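Local structure of GDP-L-fucose synthase (Campylobacter jejuni subsp. jejuni serotype O:2, 7CXT) at residues Ala12-Thr17 with Leu34-Arg39; Tyr61-Ala66 with Val251-Met256; Lys102-Phe107 with Thr158-Leu163. The protein reduces GDP-6-OMe-4-keto-L-xylo-heptose at C4 using NADPH and belongs to the GDP-L-fucose synthase subfamily. All coordinates share one frame; numbering follows the deposited sequence.

Contact 1. Residues Ala12-Thr17 with Leu34-Arg39. With NDP (NADPH dihydro-nicotinamide-adenine-dinucleotide phosphate), chain C.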
# COMPACT_ATOMS: atom_id res chain seq x y z
N ALA A 12 10.79 16.37 -6.50
CA ALA A 12 9.92 16.55 -5.33
C ALA A 12 10.75 16.41 -4.06
O ALA A 12 11.60 15.51 -3.97
CB ALA A 12 8.79 15.52 -5.35
N GLY A 13 10.50 17.26 -3.07
CA GLY A 13 11.28 17.16 -1.84
C GLY A 13 12.73 17.59 -1.99
O GLY A 13 13.63 16.97 -1.42
N HIS A 14 12.97 18.66 -2.75
CA HIS A 14 14.32 18.96 -3.22
C HIS A 14 15.28 19.44 -2.12
O HIS A 14 16.48 19.53 -2.38
CB HIS A 14 14.24 20.01 -4.31
CG HIS A 14 13.85 21.36 -3.79
ND1 HIS A 14 12.56 21.65 -3.37
CD2 HIS A 14 14.57 22.50 -3.61
CE1 HIS A 14 12.51 22.91 -2.96
NE2 HIS A 14 13.71 23.44 -3.10
N LYS A 15 14.78 19.80 -0.94
CA LYS A 15 15.66 20.23 0.15
C LYS A 15 16.22 19.08 0.98
O LYS A 15 17.14 19.32 1.78
CB LYS A 15 14.91 21.23 1.06
CG LYS A 15 14.63 22.54 0.30
CD LYS A 15 15.02 23.77 1.09
CE LYS A 15 13.87 24.23 1.99
NZ LYS A 15 13.92 25.71 2.28
N GLY A 16 15.73 17.85 0.81
CA GLY A 16 16.22 16.73 1.58
C GLY A 16 17.57 16.24 1.07
O GLY A 16 18.15 16.79 0.14
N THR A 17 18.09 15.19 1.73
CA THR A 17 19.42 14.69 1.37
C THR A 17 19.49 14.22 -0.08
O THR A 17 20.34 14.67 -0.85
CB THR A 17 19.83 13.56 2.32
OG1 THR A 17 19.80 14.07 3.66
CG2 THR A 17 21.24 13.07 1.97
N LEU A 34 14.85 23.20 -13.98
CA LEU A 34 14.30 22.56 -12.79
C LEU A 34 13.07 23.30 -12.27
O LEU A 34 13.02 24.53 -12.30
CB LEU A 34 15.36 22.49 -11.69
CG LEU A 34 16.71 21.91 -12.14
CD1 LEU A 34 17.67 21.81 -10.97
CD2 LEU A 34 16.52 20.57 -12.80
N VAL A 35 12.08 22.54 -11.78
CA VAL A 35 10.95 23.08 -11.02
C VAL A 35 11.04 22.55 -9.60
O VAL A 35 10.99 21.33 -9.39
CB VAL A 35 9.60 22.68 -11.63
CG1 VAL A 35 8.45 23.52 -10.97
CG2 VAL A 35 9.62 22.87 -13.08
N LEU A 36 11.12 23.46 -8.63
CA LEU A 36 11.27 23.11 -7.23
C LEU A 36 10.20 23.81 -6.40
O LEU A 36 9.93 24.99 -6.61
CB LEU A 36 12.64 23.52 -6.72
CG LEU A 36 13.83 23.10 -7.59
CD1 LEU A 36 15.11 23.81 -7.13
CD2 LEU A 36 14.00 21.58 -7.60
N LYS A 37 9.64 23.09 -5.42
CA LYS A 37 8.67 23.67 -4.49
C LYS A 37 8.99 23.20 -3.07
O LYS A 37 8.96 22.00 -2.80
CB LYS A 37 7.24 23.27 -4.86
CG LYS A 37 6.76 23.76 -6.21
CD LYS A 37 6.45 25.26 -6.19
CE LYS A 37 6.09 25.78 -7.59
NZ LYS A 37 6.11 27.29 -7.67
N THR A 38 9.25 24.14 -2.17
CA THR A 38 9.42 23.78 -0.77
C THR A 38 8.10 23.23 -0.20
O THR A 38 7.03 23.34 -0.81
CB THR A 38 9.84 24.98 0.08
OG1 THR A 38 8.71 25.84 0.29
CG2 THR A 38 10.96 25.77 -0.60
N ARG A 39 8.20 22.64 0.98
CA ARG A 39 7.01 22.13 1.65
C ARG A 39 6.00 23.25 1.88
O ARG A 39 4.79 23.07 1.67
CB ARG A 39 7.40 21.49 2.98
CG ARG A 39 6.25 20.91 3.79
CD ARG A 39 6.77 20.30 5.07
NE ARG A 39 5.92 19.21 5.54
CZ ARG A 39 6.34 17.98 5.83
NH1 ARG A 39 7.63 17.66 5.73
NH2 ARG A 39 5.47 17.08 6.25
PA NDP C . 14.73 13.55 3.66
O1A NDP C . 13.84 13.20 4.80
O2A NDP C . 16.19 13.87 3.88
O5B NDP C . 14.08 14.84 2.87
C5B NDP C . 12.77 14.50 2.61
C4B NDP C . 12.14 15.74 1.94
O4B NDP C . 10.74 15.56 1.77
C3B NDP C . 12.38 16.96 2.88
O3B NDP C . 12.89 18.04 2.14
C2B NDP C . 10.93 17.29 3.34
O2B NDP C . 10.69 18.58 3.44
C1B NDP C . 10.13 16.77 2.11
N9A NDP C . 8.75 16.51 2.47
C8A NDP C . 8.24 15.59 3.42
N7A NDP C . 6.92 15.61 3.50
C5A NDP C . 6.53 16.60 2.55
C6A NDP C . 5.27 17.10 2.15
N6A NDP C . 4.09 16.64 2.71
N1A NDP C . 5.17 18.04 1.20
C2A NDP C . 6.36 18.49 0.67
N3A NDP C . 7.62 18.13 0.93
C4A NDP C . 7.67 17.16 1.91
O3 NDP C . 14.50 12.26 2.65
PN NDP C . 15.87 11.63 2.08
O1N NDP C . 16.60 10.98 3.20
O2N NDP C . 16.57 12.38 0.97
O5D NDP C . 15.30 10.19 1.26
C5D NDP C . 14.70 10.49 0.07
C4D NDP C . 14.15 9.18 -0.49
O4D NDP C . 15.10 8.12 -0.22
C3D NDP C . 12.84 8.79 0.30
O3D NDP C . 11.98 8.14 -0.56
C2D NDP C . 13.37 7.81 1.36
O2D NDP C . 12.43 6.86 1.78
C1D NDP C . 14.44 7.09 0.51
N1N NDP C . 15.38 6.41 1.39
C2N NDP C . 16.31 7.13 2.16
C3N NDP C . 16.97 6.47 3.18
C7N NDP C . 17.94 7.20 4.01
O7N NDP C . 18.70 6.66 4.82
N7N NDP C . 17.97 8.59 3.89
C4N NDP C . 16.73 5.05 3.49
C5N NDP C . 15.95 4.37 2.45
C6N NDP C . 15.33 5.04 1.48
P2B NDP C . 11.00 19.32 5.07
O1X NDP C . 12.49 19.19 5.07
O2X NDP C . 10.41 20.71 4.81
O3X NDP C . 10.22 18.36 5.92
O HOH W 1 8.28 19.17 -3.81
O HOH W 2 10.43 20.28 -4.88
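The imidazole of His14 lies flat against Leu36, whose CB sits 3.6 Å from the centroid of the His14 ring and 2° off its normal, a CH-pi contact. Leu36 CD2 reaches His14 CB at 3.7 Å, and CD1 approaches His14 CD2. On the opposite ring face Lys15 CG rests toward the rim, sandwiching the ring. A chi1 of 70°, with CG between the backbone N and the carbonyl carbon, turns the ring edge to the backbone beyond Leu36. There His14 CE1 comes within 3.5 Å of Lys37 C, and Thr38 CG2 comes up to the same corner, 4.0 Å from CE1. No direct hydrogen bond joins the segments; one water links His14 ND1 (2.9 Å) with Lys37 N, and another links Gly13 N with Lys37 O. The Gly13-Gly16 turn leads into helix 17-28 as the glycine-rich loop of a Rossmann fold, Thr17 N bonding NADPH O2A, while Arg39 lays its guanidinium over the adenine and gives a weak hydrogen bond from NH1 to the 2'-phosphate oxygen O3X. The loop is fastened to Leu36-Thr38, which follow on from Val35, with Val23 of helix 17-28 touching both His14 and Leu36, and Ile11 of strand 9-12 also against Leu36.

Contact 2. Residues Tyr61-Ala66 with Val251-Met256. With NDP (NADPH dihydro-nicotinamide-adenine-dinucleotide phosphate), chain C.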
# COMPACT_ATOMS: atom_id res chain seq x y z
N TYR A 61 9.93 15.21 -16.46
CA TYR A 61 10.55 14.17 -15.66
C TYR A 61 10.35 14.50 -14.19
O TYR A 61 10.33 15.67 -13.80
CB TYR A 61 12.06 14.04 -15.99
CG TYR A 61 12.28 13.65 -17.43
CD1 TYR A 61 12.34 14.61 -18.44
CD2 TYR A 61 12.36 12.32 -17.80
CE1 TYR A 61 12.50 14.26 -19.76
CE2 TYR A 61 12.53 11.95 -19.14
CZ TYR A 61 12.61 12.91 -20.10
OH TYR A 61 12.77 12.52 -21.41
N VAL A 62 10.19 13.46 -13.37
CA VAL A 62 9.90 13.60 -11.95
C VAL A 62 10.85 12.71 -11.16
O VAL A 62 11.00 11.52 -11.46
CB VAL A 62 8.43 13.24 -11.64
CG1 VAL A 62 8.17 13.23 -10.13
CG2 VAL A 62 7.48 14.21 -12.37
N PHE A 63 11.53 13.30 -10.15
CA PHE A 63 12.32 12.56 -9.16
C PHE A 63 11.60 12.73 -7.84
O PHE A 63 11.63 13.83 -7.27
CB PHE A 63 13.75 13.09 -9.04
CG PHE A 63 14.64 12.77 -10.20
CD1 PHE A 63 15.35 11.58 -10.24
CD2 PHE A 63 14.80 13.69 -11.23
CE1 PHE A 63 16.18 11.29 -11.31
CE2 PHE A 63 15.64 13.41 -12.30
CZ PHE A 63 16.33 12.22 -12.33
N LEU A 64 10.99 11.66 -7.32
CA LEU A 64 10.11 11.75 -6.14
C LEU A 64 10.91 11.35 -4.89
O LEU A 64 10.94 10.19 -4.50
CB LEU A 64 8.87 10.86 -6.29
CG LEU A 64 7.93 10.65 -5.09
CD1 LEU A 64 7.45 12.00 -4.49
CD2 LEU A 64 6.74 9.81 -5.48
N THR A 65 11.54 12.34 -4.25
CA THR A 65 12.32 12.06 -3.05
C THR A 65 11.59 12.37 -1.75
O THR A 65 12.09 11.96 -0.69
CB THR A 65 13.65 12.85 -3.06
OG1 THR A 65 13.43 14.22 -2.68
CG2 THR A 65 14.30 12.82 -4.44
N ALA A 66 10.46 13.07 -1.78
CA ALA A 66 9.82 13.49 -0.54
C ALA A 66 9.24 12.30 0.23
O ALA A 66 8.59 11.43 -0.35
CB ALA A 66 8.71 14.50 -0.83
N VAL A 251 22.84 7.08 -10.18
CA VAL A 251 22.02 5.99 -10.71
C VAL A 251 20.62 6.47 -11.07
O VAL A 251 20.00 5.94 -12.01
CB VAL A 251 21.99 4.80 -9.72
CG1 VAL A 251 21.21 5.14 -8.43
CG2 VAL A 251 21.43 3.56 -10.39
N ALA A 252 20.09 7.47 -10.38
CA ALA A 252 18.76 7.97 -10.74
C ALA A 252 18.78 8.64 -12.10
O ALA A 252 17.84 8.50 -12.88
CB ALA A 252 18.23 8.93 -9.67
N ILE A 253 19.86 9.38 -12.39
CA ILE A 253 19.99 9.99 -13.72
C ILE A 253 20.23 8.91 -14.76
O ILE A 253 19.62 8.91 -15.83
CB ILE A 253 21.11 11.04 -13.71
CG1 ILE A 253 20.69 12.25 -12.87
CG2 ILE A 253 21.48 11.45 -15.14
CD1 ILE A 253 21.84 13.14 -12.44
N TYR A 254 21.08 7.92 -14.44
CA TYR A 254 21.31 6.82 -15.38
C TYR A 254 20.00 6.11 -15.70
O TYR A 254 19.76 5.73 -16.86
CB TYR A 254 22.31 5.83 -14.79
CG TYR A 254 22.60 4.68 -15.73
CD1 TYR A 254 23.63 4.77 -16.67
CD2 TYR A 254 21.84 3.52 -15.69
CE1 TYR A 254 23.89 3.72 -17.55
CE2 TYR A 254 22.10 2.46 -16.56
CZ TYR A 254 23.12 2.57 -17.48
OH TYR A 254 23.36 1.51 -18.34
N THR A 255 19.13 5.94 -14.70
CA THR A 255 17.84 5.30 -14.94
C THR A 255 16.99 6.12 -15.90
O THR A 255 16.40 5.57 -16.84
CB THR A 255 17.11 5.08 -13.60
OG1 THR A 255 17.82 4.11 -12.82
CG2 THR A 255 15.67 4.58 -13.82
N MET A 256 16.98 7.45 -15.73
CA MET A 256 16.18 8.29 -16.63
C MET A 256 16.65 8.15 -18.07
O MET A 256 15.82 8.03 -18.99
CB MET A 256 16.27 9.76 -16.22
CG MET A 256 15.50 10.12 -14.99
SD MET A 256 13.74 9.69 -15.06
CE MET A 256 13.15 10.69 -13.70
PA NDP C . 14.73 13.55 3.66
O1A NDP C . 13.84 13.20 4.80
O2A NDP C . 16.19 13.87 3.88
O5B NDP C . 14.08 14.84 2.87
C5B NDP C . 12.77 14.50 2.61
C4B NDP C . 12.14 15.74 1.94
O4B NDP C . 10.74 15.56 1.77
C3B NDP C . 12.38 16.96 2.88
O3B NDP C . 12.89 18.04 2.14
C2B NDP C . 10.93 17.29 3.34
O2B NDP C . 10.69 18.58 3.44
C1B NDP C . 10.13 16.77 2.11
N9A NDP C . 8.75 16.51 2.47
C8A NDP C . 8.24 15.59 3.42
N7A NDP C . 6.92 15.61 3.50
C5A NDP C . 6.53 16.60 2.55
C6A NDP C . 5.27 17.10 2.15
N6A NDP C . 4.09 16.64 2.71
N1A NDP C . 5.17 18.04 1.20
C2A NDP C . 6.36 18.49 0.67
N3A NDP C . 7.62 18.13 0.93
C4A NDP C . 7.67 17.16 1.91
O3 NDP C . 14.50 12.26 2.65
PN NDP C . 15.87 11.63 2.08
O1N NDP C . 16.60 10.98 3.20
O2N NDP C . 16.57 12.38 0.97
O5D NDP C . 15.30 10.19 1.26
C5D NDP C . 14.70 10.49 0.07
C4D NDP C . 14.15 9.18 -0.49
O4D NDP C . 15.10 8.12 -0.22
C3D NDP C . 12.84 8.79 0.30
O3D NDP C . 11.98 8.14 -0.56
C2D NDP C . 13.37 7.81 1.36
O2D NDP C . 12.43 6.86 1.78
C1D NDP C . 14.44 7.09 0.51
N1N NDP C . 15.38 6.41 1.39
C2N NDP C . 16.31 7.13 2.16
C3N NDP C . 16.97 6.47 3.18
C7N NDP C . 17.94 7.20 4.01
O7N NDP C . 18.70 6.66 4.82
N7N NDP C . 17.97 8.59 3.89
C4N NDP C . 16.73 5.05 3.49
C5N NDP C . 15.95 4.37 2.45
C6N NDP C . 15.33 5.04 1.48
P2B NDP C . 11.00 19.32 5.07
O1X NDP C . 12.49 19.19 5.07
O2X NDP C . 10.41 20.71 4.81
O3X NDP C . 10.22 18.36 5.92
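Met256 reaches from its helix to Phe63 and lies over one face of the ring in a CH-pi contact: its CE is 3.8 Å from the Phe63 centroid, 12° off the normal. Met256 CG, set beside the backbone N (chi1 -74°), touches the ring 3.5 Å from Phe63 CZ; the bend at chi2 then turns SD and CE back, bringing CE over the face and against Val62 O at 3.2 Å. Ala252, one turn earlier, meets the same ring at its edge, with CB 3.5 Å from Phe63 CE1. Phe63 is therefore gripped from above and from the rim, and this is the tight half of the contact.

Toward its flanks the packing is slacker, although all the touching residues are buried. Ile253 CG1 stays 4.4 Å from Phe63 CZ, and Tyr61 meets the sulfur obliquely, in a Met-aromatic contact with its CD2 4.0 Å from Met256 SD. The Tyr61 hydroxyl looks elsewhere, to Lys102 NZ. At the far end, Thr65 and Ala66 leave the helix behind and border the NADPH.

Strand 61-64 and helix 251-256 run nearly antiparallel, at 148°, with their axes 10.6 Å apart. A helix packed on a parallel sheet, here against strand 61-64 mainly through apolar side chains, with the C-terminal strand ends leading to the dinucleotide, fits the Rossmann fold.

Contact 3. Residues Lys102-Phe107 with Thr158-Leu163. With NDP (NADPH dihydro-nicotinamide-adenine-dinucleotide phosphate), chain C.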
# COMPACT_ATOMS: atom_id res chain seq x y z
N LYS A 102 6.94 12.01 -18.80
CA LYS A 102 7.66 11.06 -19.64
C LYS A 102 8.23 9.91 -18.81
O LYS A 102 7.96 8.75 -19.11
CB LYS A 102 8.78 11.79 -20.40
CG LYS A 102 8.24 12.70 -21.51
CD LYS A 102 9.38 13.36 -22.25
CE LYS A 102 10.09 12.35 -23.15
NZ LYS A 102 11.29 12.97 -23.80
N LYS A 103 8.98 10.22 -17.75
CA LYS A 103 9.48 9.20 -16.83
C LYS A 103 9.47 9.75 -15.41
O LYS A 103 9.52 10.96 -15.19
CB LYS A 103 10.90 8.74 -17.18
CG LYS A 103 11.03 8.07 -18.53
CD LYS A 103 12.48 7.74 -18.87
CE LYS A 103 12.93 6.45 -18.22
NZ LYS A 103 14.23 5.99 -18.82
N LEU A 104 9.42 8.83 -14.45
CA LEU A 104 9.42 9.18 -13.05
C LEU A 104 10.31 8.19 -12.32
O LEU A 104 10.37 7.01 -12.67
CB LEU A 104 7.99 9.14 -12.47
CG LEU A 104 7.77 9.38 -10.98
CD1 LEU A 104 6.37 10.02 -10.78
CD2 LEU A 104 7.91 8.12 -10.13
N VAL A 105 11.02 8.67 -11.30
CA VAL A 105 11.82 7.80 -10.46
C VAL A 105 11.35 7.95 -9.03
O VAL A 105 11.30 9.06 -8.50
CB VAL A 105 13.33 8.11 -10.56
CG1 VAL A 105 14.06 7.41 -9.42
CG2 VAL A 105 13.86 7.62 -11.88
N PHE A 106 11.01 6.83 -8.42
CA PHE A 106 10.55 6.79 -7.04
C PHE A 106 11.59 6.03 -6.23
O PHE A 106 12.20 5.08 -6.72
CB PHE A 106 9.17 6.12 -6.96
CG PHE A 106 8.73 5.79 -5.57
CD1 PHE A 106 8.64 6.79 -4.60
CD2 PHE A 106 8.41 4.49 -5.22
CE1 PHE A 106 8.25 6.49 -3.30
CE2 PHE A 106 8.00 4.17 -3.93
CZ PHE A 106 7.90 5.18 -2.97
N PHE A 107 11.81 6.46 -4.99
CA PHE A 107 12.83 5.82 -4.17
C PHE A 107 12.17 4.95 -3.11
O PHE A 107 11.32 5.41 -2.35
CB PHE A 107 13.77 6.85 -3.56
CG PHE A 107 14.59 7.56 -4.58
CD1 PHE A 107 15.80 7.02 -5.01
CD2 PHE A 107 14.14 8.72 -5.16
CE1 PHE A 107 16.56 7.65 -5.99
CE2 PHE A 107 14.90 9.37 -6.13
CZ PHE A 107 16.10 8.83 -6.55
N THR A 158 3.08 3.77 -18.75
CA THR A 158 3.97 4.78 -18.19
C THR A 158 5.37 4.19 -18.03
O THR A 158 5.61 3.01 -18.27
CB THR A 158 3.42 5.27 -16.86
OG1 THR A 158 3.14 4.14 -16.03
CG2 THR A 158 2.13 6.08 -17.06
N ASN A 159 6.31 5.03 -17.63
CA ASN A 159 7.69 4.63 -17.36
C ASN A 159 8.08 5.11 -15.95
O ASN A 159 8.86 6.06 -15.78
CB ASN A 159 8.58 5.23 -18.40
CG ASN A 159 9.28 4.22 -19.24
OD1 ASN A 159 9.41 3.05 -18.89
ND2 ASN A 159 9.78 4.69 -20.38
N PHE A 160 7.50 4.48 -14.94
CA PHE A 160 7.68 4.86 -13.55
C PHE A 160 8.52 3.77 -12.88
O PHE A 160 8.10 2.61 -12.83
CB PHE A 160 6.33 5.03 -12.85
CG PHE A 160 5.45 6.14 -13.43
CD1 PHE A 160 5.93 7.07 -14.35
CD2 PHE A 160 4.12 6.25 -13.03
CE1 PHE A 160 5.10 8.10 -14.85
CE2 PHE A 160 3.28 7.26 -13.53
CZ PHE A 160 3.77 8.18 -14.45
N ILE A 161 9.72 4.14 -12.40
CA ILE A 161 10.72 3.17 -11.95
C ILE A 161 11.01 3.38 -10.46
O ILE A 161 11.31 4.50 -10.02
CB ILE A 161 12.02 3.29 -12.76
CG1 ILE A 161 11.75 3.30 -14.27
CG2 ILE A 161 12.97 2.18 -12.41
CD1 ILE A 161 10.92 2.14 -14.77
N THR A 162 11.02 2.29 -9.70
CA THR A 162 11.34 2.32 -8.28
C THR A 162 12.77 1.84 -8.06
O THR A 162 13.14 0.74 -8.50
CB THR A 162 10.36 1.46 -7.48
OG1 THR A 162 9.04 1.99 -7.64
CG2 THR A 162 10.73 1.44 -5.99
N LEU A 163 13.56 2.65 -7.36
CA LEU A 163 14.91 2.30 -6.97
C LEU A 163 14.93 2.20 -5.45
O LEU A 163 14.53 3.14 -4.75
CB LEU A 163 15.92 3.35 -7.45
CG LEU A 163 15.87 3.67 -8.95
CD1 LEU A 163 16.89 4.76 -9.34
CD2 LEU A 163 16.10 2.40 -9.76
PA NDP C . 14.73 13.55 3.66
O1A NDP C . 13.84 13.20 4.80
O2A NDP C . 16.19 13.87 3.88
O5B NDP C . 14.08 14.84 2.87
C5B NDP C . 12.77 14.50 2.61
C4B NDP C . 12.14 15.74 1.94
O4B NDP C . 10.74 15.56 1.77
C3B NDP C . 12.38 16.96 2.88
O3B NDP C . 12.89 18.04 2.14
C2B NDP C . 10.93 17.29 3.34
O2B NDP C . 10.69 18.58 3.44
C1B NDP C . 10.13 16.77 2.11
N9A NDP C . 8.75 16.51 2.47
C8A NDP C . 8.24 15.59 3.42
N7A NDP C . 6.92 15.61 3.50
C5A NDP C . 6.53 16.60 2.55
C6A NDP C . 5.27 17.10 2.15
N6A NDP C . 4.09 16.64 2.71
N1A NDP C . 5.17 18.04 1.20
C2A NDP C . 6.36 18.49 0.67
N3A NDP C . 7.62 18.13 0.93
C4A NDP C . 7.67 17.16 1.91
O3 NDP C . 14.50 12.26 2.65
PN NDP C . 15.87 11.63 2.08
O1N NDP C . 16.60 10.98 3.20
O2N NDP C . 16.57 12.38 0.97
O5D NDP C . 15.30 10.19 1.26
C5D NDP C . 14.70 10.49 0.07
C4D NDP C . 14.15 9.18 -0.49
O4D NDP C . 15.10 8.12 -0.22
C3D NDP C . 12.84 8.79 0.30
O3D NDP C . 11.98 8.14 -0.56
C2D NDP C . 13.37 7.81 1.36
O2D NDP C . 12.43 6.86 1.78
C1D NDP C . 14.44 7.09 0.51
N1N NDP C . 15.38 6.41 1.39
C2N NDP C . 16.31 7.13 2.16
C3N NDP C . 16.97 6.47 3.18
C7N NDP C . 17.94 7.20 4.01
O7N NDP C . 18.70 6.66 4.82
N7N NDP C . 17.97 8.59 3.89
C4N NDP C . 16.73 5.05 3.49
C5N NDP C . 15.95 4.37 2.45
C6N NDP C . 15.33 5.04 1.48
P2B NDP C . 11.00 19.32 5.07
O1X NDP C . 12.49 19.19 5.07
O2X NDP C . 10.41 20.71 4.81
O3X NDP C . 10.22 18.36 5.92
O HOH W 3 5.26 7.71 -18.38
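Lys103 and Asn159 open the pairing side by side, their side chains pointing the same way. Along Lys103, CB lies 3.6 Å from Asn159 O and CG 3.8 Å from Asn159 CB; CG sits beside the backbone N, anti to the carbonyl carbon (chi1 -63°). The chain then bends at chi3 and carries NZ to the end of helix 245-258, where it bonds the carbonyl oxygens of Thr255, Met256 and Ile259 and makes a salt bridge with Asp260. Asn159 OD1 turns to the same region, accepting from Phe261 N, while a water joins Lys102 O to Asn159 N.

From here the strands run parallel through four backbone bonds. Leu104 gives its N-H to Asn159 O and receives that of Ile161; Phe106 does the same between Ile161 O, at 2.8 Å from its N, and Leu163 N. Strands 103-109 and 160-165 are neighbours in the Rossmann sheet, joined by a beta-alpha-beta crossover through helix 136-156. Side chains alternate across the sheet. On one face Leu104 CB touches Phe160 CD1 at 3.5 Å, and the edge of the Phe106 ring meets Thr162 OG1, CD2 lying 3.5 Å away. On the other, Val105 CG1 packs against Leu163 CD1 at 3.9 Å and also lies over one face of the Phe107 ring, toward its rim, beneath helix 245-258.

At the C-terminal end Phe107 O accepts a hydrogen bond from Lys142 NZ and a weak one from NADPH O3D at 3.3 Å. Between the ends the backbone polar groups are paired with one another and the side chains are mostly apolar, though Thr162 OG1 is buried without a partner. The Lys103 ammonium, surrounded by helix-end carbonyls and a carboxylate, is probably stabilised in its charged form.

From the N terminus, contact 1 closes first: a short loop, mostly helix 17-28, between the turn after strand 9-12 and the edge strand 34-35. Contact 2 then opens at strand 61-64 and closes only at helix 245-258, far along the chain. Contact 3 is nested inside that long loop and spans helix 136-156, joining neighbouring strands 103-109 and 160-165. Strand 61-64 lies between strands 9-12 and 103-109, so it bonds to both: Ala12 N to Phe63 O, and Val105 N to Val62 O. Contacts 1 and 3 do not touch, yet all three reach the same parallel sheet and border the NADPH.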